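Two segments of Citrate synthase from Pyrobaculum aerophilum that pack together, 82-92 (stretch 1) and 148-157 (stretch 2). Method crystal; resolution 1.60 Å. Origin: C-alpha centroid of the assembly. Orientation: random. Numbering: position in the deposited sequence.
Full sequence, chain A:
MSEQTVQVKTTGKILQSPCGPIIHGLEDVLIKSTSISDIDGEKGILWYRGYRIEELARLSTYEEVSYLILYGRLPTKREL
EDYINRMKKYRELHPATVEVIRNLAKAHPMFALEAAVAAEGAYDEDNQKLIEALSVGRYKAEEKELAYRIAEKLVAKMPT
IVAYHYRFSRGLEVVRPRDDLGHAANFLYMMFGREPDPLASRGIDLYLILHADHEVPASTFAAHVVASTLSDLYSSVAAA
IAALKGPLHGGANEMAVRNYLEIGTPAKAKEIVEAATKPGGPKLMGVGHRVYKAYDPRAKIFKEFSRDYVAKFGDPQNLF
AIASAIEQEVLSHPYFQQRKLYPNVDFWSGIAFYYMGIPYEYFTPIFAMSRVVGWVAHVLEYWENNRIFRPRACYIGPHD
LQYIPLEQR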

ATOM      1  N   ASP A  82       1.411  15.601  28.680  1.00 11.92           N
ATOM      2  CA  ASP A  82       2.644  15.448  27.916  1.00 12.52           C
ATOM      3  C   ASP A  82       2.365  15.045  26.463  1.00 12.13           C
ATOM      4  O   ASP A  82       2.993  15.548  25.537  1.00 12.16           O
ATOM      5  N   TYR A  83       1.434  14.117  26.284  1.00 11.89           N
ATOM      6  CA  TYR A  83       1.037  13.646  24.950  1.00  8.69           C
ATOM      7  C   TYR A  83       0.460  14.803  24.120  1.00  8.98           C
ATOM      8  O   TYR A  83       0.825  15.002  22.942  1.00 11.31           O
ATOM      9  N   ILE A  84      -0.465  15.533  24.720  1.00 11.33           N
ATOM     10  CA  ILE A  84      -1.076  16.668  24.037  1.00 11.02           C
ATOM     11  C   ILE A  84      -0.008  17.655  23.600  1.00 13.53           C
ATOM     12  O   ILE A  84      -0.008  18.117  22.460  1.00 11.54           O
ATOM     13  N   ASN A  85       0.964  17.925  24.473  1.00  9.85           N
ATOM     14  CA  ASN A  85       2.044  18.838  24.115  1.00 10.09           C
ATOM     15  C   ASN A  85       2.941  18.314  23.000  1.00  8.00           C
ATOM     16  O   ASN A  85       3.347  19.069  22.136  1.00 10.50           O
ATOM     17  N   ARG A  86       3.215  17.015  22.992  1.00 10.34           N
ATOM     18  CA  ARG A  86       4.023  16.434  21.932  1.00 10.15           C
ATOM     19  C   ARG A  86       3.266  16.537  20.619  1.00 10.13           C
ATOM     20  O   ARG A  86       3.812  16.966  19.609  1.00 11.60           O
ATOM     21  N   MET A  87       1.982  16.202  20.661  1.00 12.10           N
ATOM     22  CA  MET A  87       1.155  16.248  19.454  1.00 11.73           C
ATOM     23  C   MET A  87       1.122  17.672  18.907  1.00  8.05           C
ATOM     24  O   MET A  87       1.279  17.880  17.723  1.00  9.89           O
ATOM     25  N   LYS A  88       0.976  18.662  19.779  1.00  8.73           N
ATOM     26  CA  LYS A  88       0.963  20.048  19.326  1.00  8.57           C
ATOM     27  C   LYS A  88       2.261  20.419  18.618  1.00  6.49           C
ATOM     28  O   LYS A  88       2.244  21.123  17.606  1.00 11.09           O
ATOM     29  N   LYS A  89       3.392  19.988  19.181  1.00 11.56           N
ATOM     30  CA  LYS A  89       4.701  20.244  18.600  1.00 10.62           C
ATOM     31  C   LYS A  89       4.827  19.548  17.236  1.00 10.38           C
ATOM     32  O   LYS A  89       5.459  20.069  16.320  1.00 13.47           O
ATOM     33  N   TYR A  90       4.213  18.381  17.113  1.00  9.28           N
ATOM     34  CA  TYR A  90       4.317  17.618  15.876  1.00 11.13           C
ATOM     35  C   TYR A  90       3.408  18.070  14.754  1.00 10.99           C
ATOM     36  O   TYR A  90       3.595  17.648  13.616  1.00  9.40           O
ATOM     37  N   ARG A  91       2.424  18.913  15.043  1.00  7.76           N
ATOM     38  CA  ARG A  91       1.461  19.303  14.010  1.00  8.80           C
ATOM     39  C   ARG A  91       2.071  19.908  12.764  1.00  7.55           C
ATOM     40  O   ARG A  91       1.578  19.678  11.657  1.00  9.35           O
ATOM     41  N   GLU A  92       3.087  20.740  12.918  1.00  9.00           N
ATOM     42  CA  GLU A  92       3.659  21.440  11.774  1.00  9.70           C
ATOM     43  C   GLU A  92       4.414  20.476  10.875  1.00  9.57           C
ATOM     44  O   GLU A  92       4.977  19.488  11.353  1.00 11.89           O
ATOM     45  N   TYR A 148       6.756   4.647  18.447  1.00  8.54           N
ATOM     46  CA  TYR A 148       5.613   5.333  19.065  1.00 11.85           C
ATOM     47  C   TYR A 148       5.679   6.834  18.823  1.00  9.51           C
ATOM     48  O   TYR A 148       4.647   7.493  18.604  1.00 10.50           O
ATOM     49  N   ARG A 149       6.882   7.392  18.843  1.00  9.87           N
ATOM     50  CA  ARG A 149       7.071   8.808  18.535  1.00  7.90           C
ATOM     51  C   ARG A 149       6.553   9.075  17.108  1.00  9.57           C
ATOM     52  O   ARG A 149       5.842  10.044  16.856  1.00 11.75           O
ATOM     53  N   ILE A 150       6.940   8.207  16.174  1.00  9.51           N
ATOM     54  CA  ILE A 150       6.533   8.342  14.770  1.00  7.74           C
ATOM     55  C   ILE A 150       5.030   8.202  14.614  1.00  8.69           C
ATOM     56  O   ILE A 150       4.397   8.950  13.846  1.00  7.84           O
ATOM     57  N   ALA A 151       4.462   7.227  15.310  1.00  8.01           N
ATOM     58  CA  ALA A 151       3.012   7.012  15.306  1.00  9.40           C
ATOM     59  C   ALA A 151       2.293   8.286  15.773  1.00  9.85           C
ATOM     60  O   ALA A 151       1.341   8.747  15.128  1.00  8.97           O
ATOM     61  N   GLU A 152       2.777   8.898  16.853  1.00  8.05           N
ATOM     62  CA  GLU A 152       2.196  10.157  17.331  1.00  8.03           C
ATOM     63  C   GLU A 152       2.291  11.269  16.277  1.00  5.67           C
ATOM     64  O   GLU A 152       1.342  12.006  16.048  1.00  9.45           O
ATOM     65  N   LYS A 153       3.421  11.343  15.591  1.00  5.91           N
ATOM     66  CA  LYS A 153       3.619  12.360  14.579  1.00  9.48           C
ATOM     67  C   LYS A 153       2.620  12.193  13.460  1.00  9.03           C
ATOM     68  O   LYS A 153       2.079  13.168  12.955  1.00  8.66           O
ATOM     69  N   LEU A 154       2.413  10.954  13.026  1.00  7.86           N
ATOM     70  CA  LEU A 154       1.446  10.700  11.946  1.00  8.32           C
ATOM     71  C   LEU A 154       0.013  11.128  12.331  1.00 10.37           C
ATOM     72  O   LEU A 154      -0.716  11.724  11.535  1.00  8.58           O
ATOM     73  N   VAL A 155      -0.371  10.841  13.560  1.00  7.78           N
ATOM     74  CA  VAL A 155      -1.695  11.217  14.040  1.00  6.63           C
ATOM     75  C   VAL A 155      -1.778  12.757  14.120  1.00  8.43           C
ATOM     76  O   VAL A 155      -2.771  13.369  13.729  1.00  8.48           O
ATOM     77  N   ALA A 156      -0.712  13.382  14.603  1.00  5.67           N
ATOM     78  CA  ALA A 156      -0.700  14.837  14.753  1.00  8.05           C
ATOM     79  C   ALA A 156      -0.687  15.621  13.460  1.00  7.89           C
ATOM     80  O   ALA A 156      -1.252  16.710  13.384  1.00  9.15           O
ATOM     81  N   LYS A 157      -0.015  15.075  12.448  1.00  6.60           N
ATOM     82  CA  LYS A 157       0.216  15.785  11.212  1.00  5.35           C
ATOM     83  C   LYS A 157      -0.898  15.656  10.194  1.00  4.21           C
ATOM     84  O   LYS A 157      -1.024  16.520   9.322  1.00  7.04           O
TER

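The two helices cross at 64°, their axes 8.3 Å apart at closest approach, and two side chains, Tyr-90 and Glu-152, each settle as a knob among four residues of the opposite helix. Tyr-90 (chi1 m) points toward the second helix and lies among Arg-149, Glu-152, Lys-153 and Ala-156. Its flat ring offers a face to the aliphatic part of Lys-153, whose CG sits 3.6 Å from the ring centroid in a CH-pi contact, while the small methyl of Ala-156 packs against the base of the tyrosine, Tyr-90 CB lying 3.7 Å from Ala-156 CB. Its hydroxyl is hydrogen-bonded to water 1, 2.7 Å from Tyr-90 OH, and that water donates to Glu-152 OE1 at 2.6 Å.

Glu-152 (m, t) also points inward, and its buried charge is answered by Arg-86 (m, t, m), whose long chain bends at chi3 to bring its guanidinium edge-on to the carboxylate in a two-pronged salt bridge: Arg-86 NE to Glu-152 OE1 is 2.8 Å, and Arg-86 NH2 to Glu-152 OE2 is 2.9 Å. Met-87 (m, m, m) starts sideways, but its flexible chain bends inward, placing CE 3.5 Å from Val-155 CG1 and 3.9 Å from Ala-156 CB.

At the C-terminal end of stretch 1, the long Lys-157 carries its ammonium to backbone carbonyls, with NZ 2.8 Å from Tyr-90 O and, more weakly, 2.9 Å from Glu-92 O.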

ATOM      1  CB  ASP A  82       3.580  14.444  28.581  1.00 18.63           C
ATOM      2  CG  ASP A  82       4.097  14.932  29.930  1.00 23.45           C
ATOM      3  OD1 ASP A  82       3.934  16.137  30.234  1.00 19.68           O
ATOM      4  OD2 ASP A  82       4.691  14.104  30.660  1.00 19.54           O
ATOM      5  CB  TYR A  83      -0.002  12.539  25.113  1.00 11.68           C
ATOM      6  CG  TYR A  83      -0.590  12.019  23.821  1.00  9.50           C
ATOM      7  CD1 TYR A  83       0.106  11.115  23.044  1.00 12.26           C
ATOM      8  CD2 TYR A  83      -1.910  12.279  23.493  1.00  7.90           C
ATOM      9  CE1 TYR A  83      -0.460  10.596  21.872  1.00  9.99           C
ATOM     10  CE2 TYR A  83      -2.478  11.784  22.332  1.00 10.56           C
ATOM     11  CZ  TYR A  83      -1.757  10.934  21.538  1.00 10.83           C
ATOM     12  OH  TYR A  83      -2.333  10.376  20.403  1.00 14.56           O
ATOM     13  CB  ILE A  84      -2.151  17.319  24.910  1.00 11.19           C
ATOM     14  CG1 ILE A  84      -3.387  16.401  24.959  1.00 14.61           C
ATOM     15  CG2 ILE A  84      -2.480  18.700  24.408  1.00 11.49           C
ATOM     16  CD1 ILE A  84      -4.497  16.893  25.848  1.00 16.42           C
ATOM     17  CB  ASN A  85       2.880  19.169  25.334  1.00 12.69           C
ATOM     18  CG  ASN A  85       2.269  20.272  26.171  1.00 19.23           C
ATOM     19  OD1 ASN A  85       1.518  21.105  25.663  1.00 18.34           O
ATOM     20  ND2 ASN A  85       2.641  20.327  27.446  1.00 18.52           N
ATOM     21  CB  ARG A  86       4.365  14.960  22.210  1.00 11.45           C
ATOM     22  CG  ARG A  86       5.330  14.748  23.371  1.00 13.52           C
ATOM     23  CD  ARG A  86       5.849  13.310  23.399  1.00 15.44           C
ATOM     24  NE  ARG A  86       4.799  12.298  23.512  1.00 10.87           N
ATOM     25  CZ  ARG A  86       4.328  11.823  24.653  1.00 13.27           C
ATOM     26  NH1 ARG A  86       4.723  12.356  25.815  1.00 15.64           N
ATOM     27  NH2 ARG A  86       3.397  10.887  24.640  1.00 14.00           N
ATOM     28  CB  MET A  87      -0.258  15.718  19.743  1.00 14.66           C
ATOM     29  CG  MET A  87      -0.255  14.287  20.257  1.00 18.68           C
ATOM     30  SD  MET A  87       0.184  13.154  18.948  1.00 22.19           S
ATOM     31  CE  MET A  87      -1.465  13.104  18.246  1.00  9.98           C
ATOM     32  CB  LYS A  88       0.672  20.985  20.491  1.00 11.58           C
ATOM     33  CG  LYS A  88      -0.767  20.990  20.881  1.00 11.24           C
ATOM     34  CD  LYS A  88      -1.020  21.772  22.145  1.00 13.09           C
ATOM     35  CE  LYS A  88      -2.496  21.879  22.404  1.00 16.11           C
ATOM     36  NZ  LYS A  88      -2.775  22.690  23.611  1.00 19.15           N
ATOM     37  CB  LYS A  89       5.800  19.713  19.522  1.00 15.67           C
ATOM     38  CG  LYS A  89       7.211  20.007  19.046  1.00 29.95           C
ATOM     39  CD  LYS A  89       8.262  19.451  20.012  1.00 34.85           C
ATOM     40  CE  LYS A  89       8.227  17.922  20.065  1.00 46.09           C
ATOM     41  NZ  LYS A  89       9.319  17.358  20.914  1.00 47.90           N
ATOM     42  CB  TYR A  90       4.006  16.146  16.119  1.00 11.04           C
ATOM     43  CG  TYR A  90       4.895  15.458  17.109  1.00  9.61           C
ATOM     44  CD1 TYR A  90       6.243  15.758  17.185  1.00 11.69           C
ATOM     45  CD2 TYR A  90       4.420  14.384  17.832  1.00  8.31           C
ATOM     46  CE1 TYR A  90       7.057  15.090  18.087  1.00 15.17           C
ATOM     47  CE2 TYR A  90       5.221  13.691  18.696  1.00 15.56           C
ATOM     48  CZ  TYR A  90       6.535  14.040  18.815  1.00 18.25           C
ATOM     49  OH  TYR A  90       7.315  13.349  19.705  1.00 21.70           O
ATOM     50  CB  ARG A  91       0.442  20.296  14.561  1.00 11.39           C
ATOM     51  CG  ARG A  91      -0.450  19.729  15.595  1.00 11.82           C
ATOM     52  CD  ARG A  91      -1.332  20.821  16.135  1.00 13.37           C
ATOM     53  NE  ARG A  91      -2.234  20.321  17.156  1.00 10.93           N
ATOM     54  CZ  ARG A  91      -3.004  21.096  17.914  1.00 10.15           C
ATOM     55  NH1 ARG A  91      -2.911  22.414  17.827  1.00 10.63           N
ATOM     56  NH2 ARG A  91      -3.816  20.554  18.794  1.00 11.24           N
ATOM     57  CB  GLU A  92       4.578  22.570  12.222  1.00 13.30           C
ATOM     58  CG  GLU A  92       5.126  23.436  11.101  1.00 12.81           C
ATOM     59  CD  GLU A  92       4.059  24.093  10.236  1.00 16.45           C
ATOM     60  OE1 GLU A  92       3.772  25.288  10.453  1.00 20.09           O
ATOM     61  OE2 GLU A  92       3.472  23.411   9.371  1.00 12.10           O
ATOM     62  CB  TYR A 148       5.499   4.976  20.543  1.00 13.08           C
ATOM     63  CG  TYR A 148       4.833   3.632  20.736  1.00 13.49           C
ATOM     64  CD1 TYR A 148       5.531   2.445  20.545  1.00 19.52           C
ATOM     65  CD2 TYR A 148       3.468   3.549  20.968  1.00 14.93           C
ATOM     66  CE1 TYR A 148       4.900   1.213  20.657  1.00 25.08           C
ATOM     67  CE2 TYR A 148       2.824   2.330  21.097  1.00 15.92           C
ATOM     68  CZ  TYR A 148       3.537   1.163  20.931  1.00 27.14           C
ATOM     69  OH  TYR A 148       2.890  -0.051  21.057  1.00 26.33           O
ATOM     70  CB  ARG A 149       8.554   9.177  18.642  1.00 16.71           C
ATOM     71  CG  ARG A 149       8.874  10.653  18.859  1.00 31.85           C
ATOM     72  CD  ARG A 149      10.394  10.861  19.069  1.00 28.91           C
ATOM     73  NE  ARG A 149      10.937   9.939  20.068  1.00 40.61           N
ATOM     74  CZ  ARG A 149      12.231   9.660  20.228  1.00 40.13           C
ATOM     75  NH1 ARG A 149      13.150  10.215  19.444  1.00 28.64           N
ATOM     76  NH2 ARG A 149      12.606   8.788  21.156  1.00 44.10           N
ATOM     77  CB  ILE A 150       7.288   7.342  13.872  1.00  9.64           C
ATOM     78  CG1 ILE A 150       8.787   7.673  13.909  1.00 12.31           C
ATOM     79  CG2 ILE A 150       6.738   7.374  12.434  1.00  8.41           C
ATOM     80  CD1 ILE A 150       9.716   6.535  13.484  1.00 12.46           C
ATOM     81  CB  ALA A 151       2.631   5.816  16.165  1.00 11.40           C
ATOM     82  CB  GLU A 152       2.892  10.613  18.620  1.00  9.05           C
ATOM     83  CG  GLU A 152       2.612   9.731  19.784  1.00 10.78           C
ATOM     84  CD  GLU A 152       3.221  10.238  21.077  1.00 14.42           C
ATOM     85  OE1 GLU A 152       3.896  11.298  21.069  1.00 16.35           O
ATOM     86  OE2 GLU A 152       2.968   9.591  22.110  1.00 13.95           O
ATOM     87  CB  LYS A 153       5.020  12.315  14.013  1.00 10.96           C
ATOM     88  CG  LYS A 153       6.068  12.823  14.958  1.00 12.24           C
ATOM     89  CD  LYS A 153       7.417  12.610  14.359  1.00 12.16           C
ATOM     90  CE  LYS A 153       8.522  13.037  15.262  1.00 20.29           C
ATOM     91  NZ  LYS A 153       9.813  12.667  14.608  1.00 17.52           N
ATOM     92  CB  LEU A 154       1.496   9.215  11.577  1.00  7.86           C
ATOM     93  CG  LEU A 154       2.674   8.893  10.652  1.00  8.59           C
ATOM     94  CD1 LEU A 154       3.131   7.451  10.736  1.00  9.06           C
ATOM     95  CD2 LEU A 154       2.374   9.281   9.199  1.00  9.24           C
ATOM     96  CB  VAL A 155      -1.949  10.580  15.406  1.00  7.92           C
ATOM     97  CG1 VAL A 155      -3.264  11.105  16.017  1.00  8.66           C
ATOM     98  CG2 VAL A 155      -1.962   9.063  15.273  1.00  8.86           C
ATOM     99  CB  ALA A 156       0.496  15.256  15.621  1.00  6.38           C
ATOM    100  CB  LYS A 157       1.531  15.323  10.591  1.00  6.27           C
ATOM    101  CG  LYS A 157       2.730  15.684  11.441  1.00  8.15           C
ATOM    102  CD  LYS A 157       3.993  15.028  10.963  1.00  8.78           C
ATOM    103  CE  LYS A 157       5.124  15.328  11.936  1.00 11.87           C
ATOM    104  NZ  LYS A 157       5.559  16.736  11.879  1.00  9.56           N
TER
HETATM  105  O   HOH W   1       6.443  11.115  21.028  1.00 21.85           O